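Long-range contacts in Blo t 1 allergen (Blomia tropicalis, PDB 5JT8), which is a mite allergen of the papain-like cysteine protease family that probably hydrolyses peptide bonds once its inhibitory propeptide has been removed: residues M194-V200 / Q221-G227; G144-S148 / E159-Q163; S184-T188 / V250-M254. Numbering follows the deposited sequence.

The three contacts illustrate how a papain-like protease ties its helical half together and joins it to its sheet. Interactions 1 and 3 use opposite ends of helix 187-196, so their centres are about 17 Å apart and they do not touch. Interaction 2 touches both, its centre about 10 Å from that of interaction 1 and about 13 Å from that of interaction 3. M194 SD packs on A146 CB at 3.6 Å; V145 CG2 meets V251 CG2 at 3.7 Å. Helix 139-154, which supplies A146 and V145, begins just after C137, the second cysteine of the CGSCW motif and by family the probable nucleophile, here oxidised to S-hydroxycysteine; interaction 3 lies nearest this end.

Interaction 1: residues M194-V200 / Q221-G227; sequences MIRTGLV and QRYHVSG
How a helix can stop and its chain turn at once into a beta bridge is well illustrated at the C-terminal end of helix 187-196 in this papain-like fold. T197 leaves helical geometry, G198 turns with phi/psi 79/160, and L199 runs extended against Y223 as a single antiparallel, hydrogen-bonded pair (CA-CA 5.2 Å): L199 N to Y223 O 3.0 Å, Y223 N to L199 O 2.8 Å. Side chains then close the helix end. H224 (chi1 m, chi2 -101°) lays its ring over G198, whose CA sits 3.7 Å from the ring centroid in a CH-pi contact; a CB on G198 would clash with H224 CE1. H224 ND1 donates to I195 O at 3.3 Å and weakly to M194 O at 3.1 Å. V225 (m) sets CG2 3.6 Å from I195 CG1, with I195 in its m,t rotamer, and 4.0 Å from M194 CB. Y223 (m) meets Y150 of helix 139-154 edge-to-face. R222 extends m,t,t with chi4 near -97°; V200 CG1 covers one face of the guanidinium, whose salt bridge goes to E164 of helix 162-168, and R222 NH1 also donates to G198 O at 2.8 Å.

Interaction 2: residues G144-S148 / E159-Q163; sequences GVAES and ELSEQ
A buried carboxylate that receives a backbone NH is an economical way to hold a loop against a helix, and the long helix 139-154 of this papain-like domain does so with E147. Residues 144-148 are regular helix, while 159-163 runs extended and then enters helix 162-168; the nearest CA atoms are those of E147 and E159, 6.8 Å apart. The CA-to-CB bond of E159 (phi/psi -116/111) points away, but E159 CA comes to 3.3 Å from E147 OE2. L160 follows: its N donates to E147 OE2 at 2.6 Å, with E147 stretched in an m,t rotamer, and its own m,t side chain places CD1 3.8 Å from A146 CB. S161, chi1 near 180°, is the N-cap, its OG accepting from E164 N. E162 (m,p) folds back so that its OE2 lies 4.5 Å from E147 OE2; water 2 sits between these like charges, 2.7 Å from E147 OE2 and 2.6 Å from E162 OE2. The other oxygen of E147, OE1, forms a salt bridge with R129. Around this joint, A146 also packs on M194 and V145 on F191, both of helix 187-196, while E162 rests on F140 and A143 of helix 139-154.

Interaction 3: residues S184-T188 / V250-M254; sequences SGYST and VVIYM. With NO3 (nitrate ion), chain G.
At the boundary between the helical and sheet halves of the papain-like fold, beside what is probably the substrate cleft, a single tyrosine hydroxyl stitches a helix start to a strand. G185 and Y186 are extended, Y186 occupies the N-cap position, and helix 187-196 begins at S187. The closest CA pair is S187 CA and V251 CA, 7.3 Å apart. On strand 250-254, V251 and Y253 point toward this start and I252 away. Y253 (chi1 -90°) donates from OH to G185 O at 2.9 Å and accepts from S187 N at 3.0 Å. S187 (m) sets OG 3.3 Å from V251 CG1, V251 being t, and hydrogen-bonds W138 O. A nitrate, probably from the crystallisation liquor, sits at the helix N-terminus: T188 N is 3.2 Å from its O1, a weak bond. Y186 OH hydrogen-bonds N93 N, the glycosylated residue. Helix 139-154 backs the contact, with A141 touching both S187 and V251, while strand 250-254 pairs antiparallel with strand 281-291, where Y253 packs on A282.

Interaction 1: residues M194-V200 / Q221-G227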
ATOM      1  N   MET A 194      -9.757 -13.949  -3.739  1.00 25.88           N
ATOM      2  CA  MET A 194     -11.008 -13.477  -3.170  1.00 30.62           C
ATOM      3  C   MET A 194     -12.208 -13.917  -4.010  1.00 34.16           C
ATOM      4  O   MET A 194     -13.299 -14.114  -3.491  1.00 35.20           O
ATOM      5  CB  MET A 194     -10.965 -11.959  -3.032  1.00 29.17           C
ATOM      6  CG  MET A 194     -10.135 -11.507  -1.853  1.00 31.40           C
ATOM      7  SD  MET A 194     -10.469  -9.776  -1.531  1.00 41.30           S
ATOM      8  CE  MET A 194      -8.802  -9.168  -1.291  1.00 48.07           C
ATOM      9  N   ILE A 195     -11.992 -14.104  -5.306  1.00 28.84           N
ATOM     10  CA  ILE A 195     -13.038 -14.627  -6.180  1.00 24.78           C
ATOM     11  C   ILE A 195     -13.230 -16.116  -5.992  1.00 30.91           C
ATOM     12  O   ILE A 195     -14.340 -16.592  -5.737  1.00 39.69           O
ATOM     13  CB  ILE A 195     -12.714 -14.354  -7.668  1.00 32.98           C
ATOM     14  CG1 ILE A 195     -12.820 -12.859  -7.974  1.00 26.20           C
ATOM     15  CG2 ILE A 195     -13.645 -15.143  -8.592  1.00 28.90           C
ATOM     16  CD1 ILE A 195     -12.107 -12.476  -9.252  1.00 33.56           C
ATOM     17  N   ARG A 196     -12.147 -16.869  -6.120  1.00 27.07           N
ATOM     18  CA  ARG A 196     -12.280 -18.315  -6.203  1.00 28.60           C
ATOM     19  C   ARG A 196     -12.536 -18.961  -4.850  1.00 30.86           C
ATOM     20  O   ARG A 196     -13.182 -20.007  -4.763  1.00 38.24           O
ATOM     21  CB  ARG A 196     -11.028 -18.907  -6.847  1.00 44.01           C
ATOM     22  CG  ARG A 196     -10.798 -18.417  -8.269  1.00 48.67           C
ATOM     23  CD  ARG A 196      -9.483 -18.930  -8.838  1.00 54.09           C
ATOM     24  NE  ARG A 196      -9.202 -18.346 -10.147  1.00 58.53           N
ATOM     25  CZ  ARG A 196      -8.044 -18.462 -10.794  1.00 60.81           C
ATOM     26  NH1 ARG A 196      -7.037 -19.144 -10.256  1.00 66.86           N
ATOM     27  NH2 ARG A 196      -7.890 -17.887 -11.979  1.00 56.52           N
ATOM     28  N   THR A 197     -12.033 -18.339  -3.789  1.00 33.15           N
ATOM     29  CA  THR A 197     -12.046 -18.959  -2.452  1.00 35.42           C
ATOM     30  C   THR A 197     -12.725 -18.066  -1.412  1.00 34.41           C
ATOM     31  O   THR A 197     -13.460 -18.542  -0.559  1.00 34.82           O
ATOM     32  CB  THR A 197     -10.611 -19.265  -1.981  1.00 36.16           C
ATOM     33  OG1 THR A 197      -9.960 -20.091  -2.954  1.00 38.51           O
ATOM     34  CG2 THR A 197     -10.595 -19.973  -0.608  1.00 41.21           C
ATOM     35  N   GLY A 198     -12.484 -16.761  -1.513  1.00 35.74           N
ATOM     36  CA  GLY A 198     -12.937 -15.803  -0.517  1.00 35.44           C
ATOM     37  C   GLY A 198     -12.055 -15.774   0.721  1.00 32.50           C
ATOM     38  O   GLY A 198     -11.315 -16.713   0.983  1.00 34.57           O
ATOM     39  N   LEU A 199     -12.130 -14.685   1.486  1.00 33.04           N
ATOM     40  CA  LEU A 199     -11.342 -14.543   2.711  1.00 33.54           C
ATOM     41  C   LEU A 199     -12.215 -14.590   3.952  1.00 32.06           C
ATOM     42  O   LEU A 199     -13.305 -14.026   3.958  1.00 33.50           O
ATOM     43  CB  LEU A 199     -10.557 -13.229   2.710  1.00 29.73           C
ATOM     44  CG  LEU A 199      -9.429 -13.079   1.700  1.00 35.97           C
ATOM     45  CD1 LEU A 199      -8.971 -11.608   1.650  1.00 30.91           C
ATOM     46  CD2 LEU A 199      -8.280 -14.011   2.060  1.00 37.15           C
ATOM     47  N   VAL A 200     -11.742 -15.257   5.003  1.00 33.69           N
ATOM     48  CA  VAL A 200     -12.428 -15.192   6.287  1.00 35.26           C
ATOM     49  C   VAL A 200     -11.989 -13.907   6.981  1.00 40.48           C
ATOM     50  O   VAL A 200     -11.042 -13.245   6.545  1.00 33.28           O
ATOM     51  CB  VAL A 200     -12.131 -16.404   7.205  1.00 37.14           C
ATOM     52  CG1 VAL A 200     -12.621 -17.702   6.570  1.00 38.44           C
ATOM     53  CG2 VAL A 200     -10.647 -16.471   7.557  1.00 37.55           C
ATOM     54  N   GLN A 221     -17.420 -17.103   8.067  1.00 49.00           N
ATOM     55  CA  GLN A 221     -17.986 -16.633   6.824  1.00 45.47           C
ATOM     56  C   GLN A 221     -16.856 -16.203   5.884  1.00 37.61           C
ATOM     57  O   GLN A 221     -15.809 -15.739   6.341  1.00 37.19           O
ATOM     58  CB  GLN A 221     -18.950 -15.486   7.088  1.00 48.03           C
ATOM     59  CG  GLN A 221     -19.684 -15.030   5.857  1.00 47.75           C
ATOM     60  CD  GLN A 221     -21.055 -14.524   6.190  1.00 55.12           C
ATOM     61  OE1 GLN A 221     -21.608 -14.852   7.243  1.00 60.98           O
ATOM     62  NE2 GLN A 221     -21.623 -13.723   5.295  1.00 56.24           N
ATOM     63  N   ARG A 222     -17.054 -16.374   4.582  1.00 35.09           N
ATOM     64  CA  ARG A 222     -16.045 -15.959   3.617  1.00 40.75           C
ATOM     65  C   ARG A 222     -16.569 -14.830   2.768  1.00 35.13           C
ATOM     66  O   ARG A 222     -17.704 -14.860   2.308  1.00 38.56           O
ATOM     67  CB  ARG A 222     -15.599 -17.136   2.734  1.00 41.19           C
ATOM     68  CG  ARG A 222     -14.631 -18.056   3.448  1.00 43.29           C
ATOM     69  CD  ARG A 222     -14.081 -19.173   2.581  1.00 44.16           C
ATOM     70  NE  ARG A 222     -13.190 -20.023   3.369  1.00 37.68           N
ATOM     71  CZ  ARG A 222     -11.864 -19.908   3.389  1.00 43.73           C
ATOM     72  NH1 ARG A 222     -11.260 -18.993   2.642  1.00 40.33           N
ATOM     73  NH2 ARG A 222     -11.138 -20.724   4.146  1.00 52.67           N
ATOM     74  N   TYR A 223     -15.726 -13.828   2.565  1.00 32.53           N
ATOM     75  CA  TYR A 223     -16.099 -12.661   1.782  1.00 30.08           C
ATOM     76  C   TYR A 223     -15.383 -12.681   0.439  1.00 31.03           C
ATOM     77  O   TYR A 223     -14.162 -12.813   0.378  1.00 31.17           O
ATOM     78  CB  TYR A 223     -15.780 -11.390   2.567  1.00 30.61           C
ATOM     79  CG  TYR A 223     -16.600 -11.330   3.823  1.00 34.90           C
ATOM     80  CD1 TYR A 223     -16.196 -12.001   4.974  1.00 31.32           C
ATOM     81  CD2 TYR A 223     -17.812 -10.653   3.846  1.00 40.06           C
ATOM     82  CE1 TYR A 223     -16.971 -11.972   6.130  1.00 44.23           C
ATOM     83  CE2 TYR A 223     -18.591 -10.613   4.996  1.00 41.55           C
ATOM     84  CZ  TYR A 223     -18.171 -11.275   6.132  1.00 44.16           C
ATOM     85  OH  TYR A 223     -18.951 -11.239   7.266  1.00 47.76           O
ATOM     86  N   HIS A 224     -16.150 -12.559  -0.633  1.00 30.90           N
ATOM     87  CA  HIS A 224     -15.595 -12.616  -1.974  1.00 25.75           C
ATOM     88  C   HIS A 224     -15.637 -11.261  -2.641  1.00 29.61           C
ATOM     89  O   HIS A 224     -16.280 -10.347  -2.154  1.00 28.16           O
ATOM     90  CB  HIS A 224     -16.376 -13.607  -2.839  1.00 34.02           C
ATOM     91  CG  HIS A 224     -16.414 -14.995  -2.289  1.00 34.54           C
ATOM     92  ND1 HIS A 224     -15.602 -16.004  -2.765  1.00 43.02           N
ATOM     93  CD2 HIS A 224     -17.165 -15.546  -1.305  1.00 31.35           C
ATOM     94  CE1 HIS A 224     -15.855 -17.118  -2.098  1.00 40.62           C
ATOM     95  NE2 HIS A 224     -16.799 -16.868  -1.210  1.00 36.08           N
ATOM     96  N   VAL A 225     -14.952 -11.154  -3.769  1.00 30.21           N
ATOM     97  CA  VAL A 225     -15.305 -10.172  -4.784  1.00 26.47           C
ATOM     98  C   VAL A 225     -15.689 -11.021  -6.007  1.00 29.41           C
ATOM     99  O   VAL A 225     -15.483 -12.221  -5.993  1.00 25.40           O
ATOM    100  CB  VAL A 225     -14.154  -9.206  -5.105  1.00 26.25           C
ATOM    101  CG1 VAL A 225     -13.606  -8.554  -3.821  1.00 21.78           C
ATOM    102  CG2 VAL A 225     -13.032  -9.938  -5.842  1.00 29.36           C
ATOM    103  N   SER A 226     -16.253 -10.429  -7.045  1.00 25.73           N
ATOM    104  CA  SER A 226     -16.625 -11.219  -8.213  1.00 31.43           C
ATOM    105  C   SER A 226     -15.688 -10.993  -9.396  1.00 34.75           C
ATOM    106  O   SER A 226     -15.702 -11.752 -10.367  1.00 34.86           O
ATOM    107  CB  SER A 226     -18.033 -10.878  -8.644  1.00 30.35           C
ATOM    108  OG  SER A 226     -18.007  -9.651  -9.348  1.00 34.28           O
ATOM    109  N   GLY A 227     -14.900  -9.925  -9.336  1.00 25.83           N
ATOM    110  CA  GLY A 227     -14.011  -9.605 -10.439  1.00 25.43           C
ATOM    111  C   GLY A 227     -13.091  -8.453 -10.105  1.00 28.82           C
ATOM    112  O   GLY A 227     -13.245  -7.778  -9.078  1.00 24.48           O
TER
HETATM  113  O   HOH W   1     -16.678 -15.354  -6.068  1.00 43.15           O

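Interaction 2: residues G144-S148 / E159-Q163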
ATOM      1  N   GLY A 144      -7.955  -4.074   1.652  1.00 27.25           N
ATOM      2  CA  GLY A 144      -8.447  -2.726   1.893  1.00 23.56           C
ATOM      3  C   GLY A 144      -9.502  -2.279   0.884  1.00 22.69           C
ATOM      4  O   GLY A 144     -10.544  -1.720   1.240  1.00 25.51           O
ATOM      5  N   VAL A 145      -9.228  -2.514  -0.387  1.00 22.07           N
ATOM      6  CA  VAL A 145     -10.205  -2.228  -1.431  1.00 22.01           C
ATOM      7  C   VAL A 145     -11.483  -3.041  -1.183  1.00 24.60           C
ATOM      8  O   VAL A 145     -12.581  -2.487  -1.207  1.00 28.46           O
ATOM      9  CB  VAL A 145      -9.634  -2.537  -2.826  1.00 26.88           C
ATOM     10  CG1 VAL A 145     -10.738  -2.630  -3.867  1.00 19.80           C
ATOM     11  CG2 VAL A 145      -8.619  -1.474  -3.206  1.00 27.82           C
ATOM     12  N   ALA A 146     -11.329  -4.340  -0.897  1.00 23.15           N
ATOM     13  CA  ALA A 146     -12.489  -5.211  -0.665  1.00 24.48           C
ATOM     14  C   ALA A 146     -13.323  -4.736   0.522  1.00 24.06           C
ATOM     15  O   ALA A 146     -14.549  -4.664   0.448  1.00 26.40           O
ATOM     16  CB  ALA A 146     -12.042  -6.672  -0.449  1.00 23.02           C
ATOM     17  N   GLU A 147     -12.653  -4.415   1.622  1.00 26.10           N
ATOM     18  CA  GLU A 147     -13.345  -3.910   2.793  1.00 24.67           C
ATOM     19  C   GLU A 147     -14.075  -2.594   2.467  1.00 24.24           C
ATOM     20  O   GLU A 147     -15.214  -2.407   2.880  1.00 24.78           O
ATOM     21  CB  GLU A 147     -12.364  -3.736   3.967  1.00 27.75           C
ATOM     22  CG  GLU A 147     -11.762  -5.057   4.469  1.00 32.69           C
ATOM     23  CD  GLU A 147     -10.733  -4.879   5.584  1.00 33.57           C
ATOM     24  OE1 GLU A 147     -10.457  -3.731   5.995  1.00 34.78           O
ATOM     25  OE2 GLU A 147     -10.197  -5.898   6.062  1.00 27.97           O
ATOM     26  N   SER A 148     -13.438  -1.714   1.696  1.00 23.41           N
ATOM     27  CA  SER A 148     -14.071  -0.463   1.265  1.00 29.30           C
ATOM     28  C   SER A 148     -15.370  -0.706   0.513  1.00 27.06           C
ATOM     29  O   SER A 148     -16.382  -0.046   0.748  1.00 23.56           O
ATOM     30  CB  SER A 148     -13.125   0.338   0.358  1.00 26.60           C
ATOM     31  OG  SER A 148     -11.980   0.716   1.079  1.00 33.34           O
ATOM     32  N   GLU A 159     -13.310  -6.766   8.780  1.00 31.44           N
ATOM     33  CA  GLU A 159     -11.868  -6.809   8.775  1.00 35.76           C
ATOM     34  C   GLU A 159     -11.452  -8.171   8.235  1.00 36.93           C
ATOM     35  O   GLU A 159     -11.677  -9.199   8.881  1.00 38.66           O
ATOM     36  CB  GLU A 159     -11.301  -6.588  10.172  1.00 35.70           C
ATOM     37  CG  GLU A 159      -9.791  -6.553  10.179  1.00 40.93           C
ATOM     38  CD  GLU A 159      -9.214  -6.197  11.525  1.00 49.83           C
ATOM     39  OE1 GLU A 159      -9.998  -6.027  12.489  1.00 52.72           O
ATOM     40  OE2 GLU A 159      -7.971  -6.093  11.613  1.00 56.60           O
ATOM     41  N   LEU A 160     -10.872  -8.170   7.042  1.00 30.95           N
ATOM     42  CA  LEU A 160     -10.475  -9.407   6.394  1.00 30.16           C
ATOM     43  C   LEU A 160      -9.078  -9.846   6.821  1.00 30.88           C
ATOM     44  O   LEU A 160      -8.274  -9.040   7.306  1.00 34.54           O
ATOM     45  CB  LEU A 160     -10.542  -9.248   4.880  1.00 28.64           C
ATOM     46  CG  LEU A 160     -11.923  -8.906   4.322  1.00 34.21           C
ATOM     47  CD1 LEU A 160     -11.852  -8.663   2.820  1.00 30.21           C
ATOM     48  CD2 LEU A 160     -12.945  -9.979   4.640  1.00 29.02           C
ATOM     49  N   SER A 161      -8.805 -11.131   6.632  1.00 31.65           N
ATOM     50  CA  SER A 161      -7.518 -11.730   6.976  1.00 33.66           C
ATOM     51  C   SER A 161      -6.457 -11.556   5.882  1.00 39.50           C
ATOM     52  O   SER A 161      -6.458 -12.294   4.888  1.00 36.40           O
ATOM     53  CB  SER A 161      -7.707 -13.227   7.260  1.00 34.30           C
ATOM     54  OG  SER A 161      -6.491 -13.863   7.593  1.00 35.23           O
ATOM     55  N   GLU A 162      -5.554 -10.595   6.065  1.00 35.89           N
ATOM     56  CA  GLU A 162      -4.380 -10.498   5.208  1.00 30.58           C
ATOM     57  C   GLU A 162      -3.510 -11.749   5.305  1.00 31.91           C
ATOM     58  O   GLU A 162      -2.877 -12.151   4.328  1.00 31.64           O
ATOM     59  CB  GLU A 162      -3.536  -9.268   5.555  1.00 30.23           C
ATOM     60  CG  GLU A 162      -4.094  -7.953   5.030  1.00 28.80           C
ATOM     61  CD  GLU A 162      -5.206  -7.392   5.909  1.00 32.67           C
ATOM     62  OE1 GLU A 162      -5.491  -7.982   6.980  1.00 34.19           O
ATOM     63  OE2 GLU A 162      -5.790  -6.347   5.532  1.00 35.56           O
ATOM     64  N   GLN A 163      -3.477 -12.361   6.483  1.00 33.48           N
ATOM     65  CA  GLN A 163      -2.606 -13.510   6.718  1.00 35.03           C
ATOM     66  C   GLN A 163      -3.033 -14.685   5.827  1.00 35.27           C
ATOM     67  O   GLN A 163      -2.191 -15.440   5.332  1.00 35.94           O
ATOM     68  CB  GLN A 163      -2.620 -13.914   8.199  1.00 36.82           C
ATOM     69  CG  GLN A 163      -1.589 -14.977   8.606  1.00 42.70           C
ATOM     70  CD  GLN A 163      -0.158 -14.494   8.491  1.00 44.39           C
ATOM     71  OE1 GLN A 163       0.212 -13.464   9.062  1.00 38.27           O
ATOM     72  NE2 GLN A 163       0.658 -15.236   7.741  1.00 39.09           N
TER
HETATM   73  O   HOH W   2      -7.722  -5.828   7.180  1.00 39.86           O

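Interaction 3: residues S184-T188 / V250-M254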
ATOM      1  N   SER A 184       7.070 -10.938  -1.360  1.00 52.42           N
ATOM      2  CA  SER A 184       6.567 -10.040  -2.379  1.00 44.10           C
ATOM      3  C   SER A 184       5.267 -10.636  -2.882  1.00 38.35           C
ATOM      4  O   SER A 184       5.012 -11.824  -2.681  1.00 40.02           O
ATOM      5  CB  SER A 184       7.552  -9.887  -3.530  1.00 49.43           C
ATOM      6  OG  SER A 184       7.581 -11.065  -4.319  1.00 46.80           O
ATOM      7  N   GLY A 185       4.445  -9.830  -3.545  1.00 33.31           N
ATOM      8  CA  GLY A 185       3.163 -10.321  -4.006  1.00 32.29           C
ATOM      9  C   GLY A 185       2.416  -9.377  -4.921  1.00 29.87           C
ATOM     10  O   GLY A 185       2.865  -8.272  -5.214  1.00 30.62           O
ATOM     11  N   TYR A 186       1.260  -9.841  -5.374  1.00 38.43           N
ATOM     12  CA  TYR A 186       0.481  -9.148  -6.378  1.00 36.44           C
ATOM     13  C   TYR A 186      -0.923  -9.017  -5.863  1.00 32.35           C
ATOM     14  O   TYR A 186      -1.519 -10.008  -5.465  1.00 28.50           O
ATOM     15  CB  TYR A 186       0.520  -9.910  -7.695  1.00 33.79           C
ATOM     16  CG  TYR A 186       1.934 -10.208  -8.118  1.00 36.29           C
ATOM     17  CD1 TYR A 186       2.710  -9.224  -8.713  1.00 37.79           C
ATOM     18  CD2 TYR A 186       2.509 -11.460  -7.899  1.00 43.44           C
ATOM     19  CE1 TYR A 186       4.014  -9.470  -9.095  1.00 41.14           C
ATOM     20  CE2 TYR A 186       3.827 -11.719  -8.281  1.00 42.66           C
ATOM     21  CZ  TYR A 186       4.570 -10.715  -8.878  1.00 43.89           C
ATOM     22  OH  TYR A 186       5.873 -10.929  -9.267  1.00 49.58           O
ATOM     23  N   SER A 187      -1.437  -7.794  -5.833  1.00 28.43           N
ATOM     24  CA  SER A 187      -2.793  -7.576  -5.362  1.00 28.68           C
ATOM     25  C   SER A 187      -3.781  -8.231  -6.333  1.00 25.64           C
ATOM     26  O   SER A 187      -4.858  -8.632  -5.933  1.00 29.08           O
ATOM     27  CB  SER A 187      -3.103  -6.066  -5.205  1.00 36.56           C
ATOM     28  OG  SER A 187      -2.408  -5.458  -4.110  1.00 31.77           O
ATOM     29  N   THR A 188      -3.429  -8.323  -7.613  1.00 28.54           N
ATOM     30  CA  THR A 188      -4.321  -8.968  -8.581  1.00 27.36           C
ATOM     31  C   THR A 188      -4.503 -10.444  -8.214  1.00 23.70           C
ATOM     32  O   THR A 188      -5.608 -10.979  -8.265  1.00 27.17           O
ATOM     33  CB  THR A 188      -3.796  -8.868 -10.031  1.00 26.34           C
ATOM     34  OG1 THR A 188      -2.429  -9.277 -10.060  1.00 31.82           O
ATOM     35  CG2 THR A 188      -3.914  -7.425 -10.551  1.00 23.67           C
ATOM     36  N   VAL A 250      -8.949   2.089  -5.189  1.00 26.92           N
ATOM     37  CA  VAL A 250      -8.177   1.247  -6.090  1.00 22.11           C
ATOM     38  C   VAL A 250      -6.791   0.943  -5.519  1.00 21.51           C
ATOM     39  O   VAL A 250      -6.232   1.746  -4.775  1.00 22.74           O
ATOM     40  CB  VAL A 250      -8.033   1.915  -7.476  1.00 26.38           C
ATOM     41  CG1 VAL A 250      -9.425   2.138  -8.102  1.00 20.21           C
ATOM     42  CG2 VAL A 250      -7.271   3.229  -7.372  1.00 22.42           C
ATOM     43  N   VAL A 251      -6.269  -0.235  -5.845  1.00 19.38           N
ATOM     44  CA  VAL A 251      -4.883  -0.593  -5.537  1.00 21.49           C
ATOM     45  C   VAL A 251      -3.978   0.083  -6.543  1.00 22.06           C
ATOM     46  O   VAL A 251      -4.283   0.104  -7.739  1.00 25.38           O
ATOM     47  CB  VAL A 251      -4.632  -2.118  -5.606  1.00 24.71           C
ATOM     48  CG1 VAL A 251      -3.154  -2.438  -5.346  1.00 22.03           C
ATOM     49  CG2 VAL A 251      -5.516  -2.852  -4.629  1.00 26.22           C
ATOM     50  N   ILE A 252      -2.881   0.655  -6.060  1.00 25.26           N
ATOM     51  CA  ILE A 252      -1.809   1.117  -6.926  1.00 27.03           C
ATOM     52  C   ILE A 252      -0.476   0.542  -6.451  1.00 25.59           C
ATOM     53  O   ILE A 252      -0.318   0.166  -5.299  1.00 25.90           O
ATOM     54  CB  ILE A 252      -1.690   2.667  -6.965  1.00 22.78           C
ATOM     55  CG1 ILE A 252      -1.365   3.207  -5.571  1.00 21.42           C
ATOM     56  CG2 ILE A 252      -2.973   3.315  -7.469  1.00 22.15           C
ATOM     57  CD1 ILE A 252      -0.805   4.626  -5.578  1.00 23.76           C
ATOM     58  N   TYR A 253       0.476   0.458  -7.365  1.00 24.48           N
ATOM     59  CA  TYR A 253       1.832   0.058  -7.031  0.51 32.04           C
ATOM     60  C   TYR A 253       2.761   1.219  -7.251  1.00 38.48           C
ATOM     61  O   TYR A 253       2.740   1.838  -8.314  1.00 40.04           O
ATOM     62  CB  TYR A 253       2.281  -1.123  -7.869  0.51 32.88           C
ATOM     63  CG  TYR A 253       1.957  -2.443  -7.242  0.51 31.31           C
ATOM     64  CD1 TYR A 253       0.665  -2.930  -7.255  0.51 25.68           C
ATOM     65  CD2 TYR A 253       2.945  -3.199  -6.623  0.51 32.56           C
ATOM     66  CE1 TYR A 253       0.363  -4.135  -6.686  0.51 30.45           C
ATOM     67  CE2 TYR A 253       2.647  -4.417  -6.045  0.51 34.62           C
ATOM     68  CZ  TYR A 253       1.349  -4.881  -6.081  0.51 31.56           C
ATOM     69  OH  TYR A 253       1.026  -6.090  -5.511  0.51 34.14           O
ATOM     70  N   MET A 254       3.569   1.529  -6.249  1.00 31.70           N
ATOM     71  CA  MET A 254       4.434   2.676  -6.369  1.00 36.62           C
ATOM     72  C   MET A 254       5.787   2.462  -5.697  1.00 36.43           C
ATOM     73  O   MET A 254       6.127   1.359  -5.272  1.00 34.26           O
ATOM     74  CB  MET A 254       3.720   3.920  -5.818  1.00 37.20           C
ATOM     75  CG  MET A 254       2.873   3.668  -4.601  1.00 36.89           C
ATOM     76  SD  MET A 254       3.917   3.621  -3.145  1.00 41.71           S
ATOM     77  CE  MET A 254       4.740   5.207  -3.326  1.00 33.76           C
TER
HETATM   78  N   NO3 G 404      -0.875  -5.999  -8.779  1.00 56.17           N
HETATM   79  O1  NO3 G 404      -1.739  -5.670  -7.917  1.00 63.20           O
HETATM   80  O2  NO3 G 404      -0.378  -7.152  -8.719  1.00 47.53           O
HETATM   81  O3  NO3 G 404      -0.521  -5.188  -9.693  1.00 58.35           O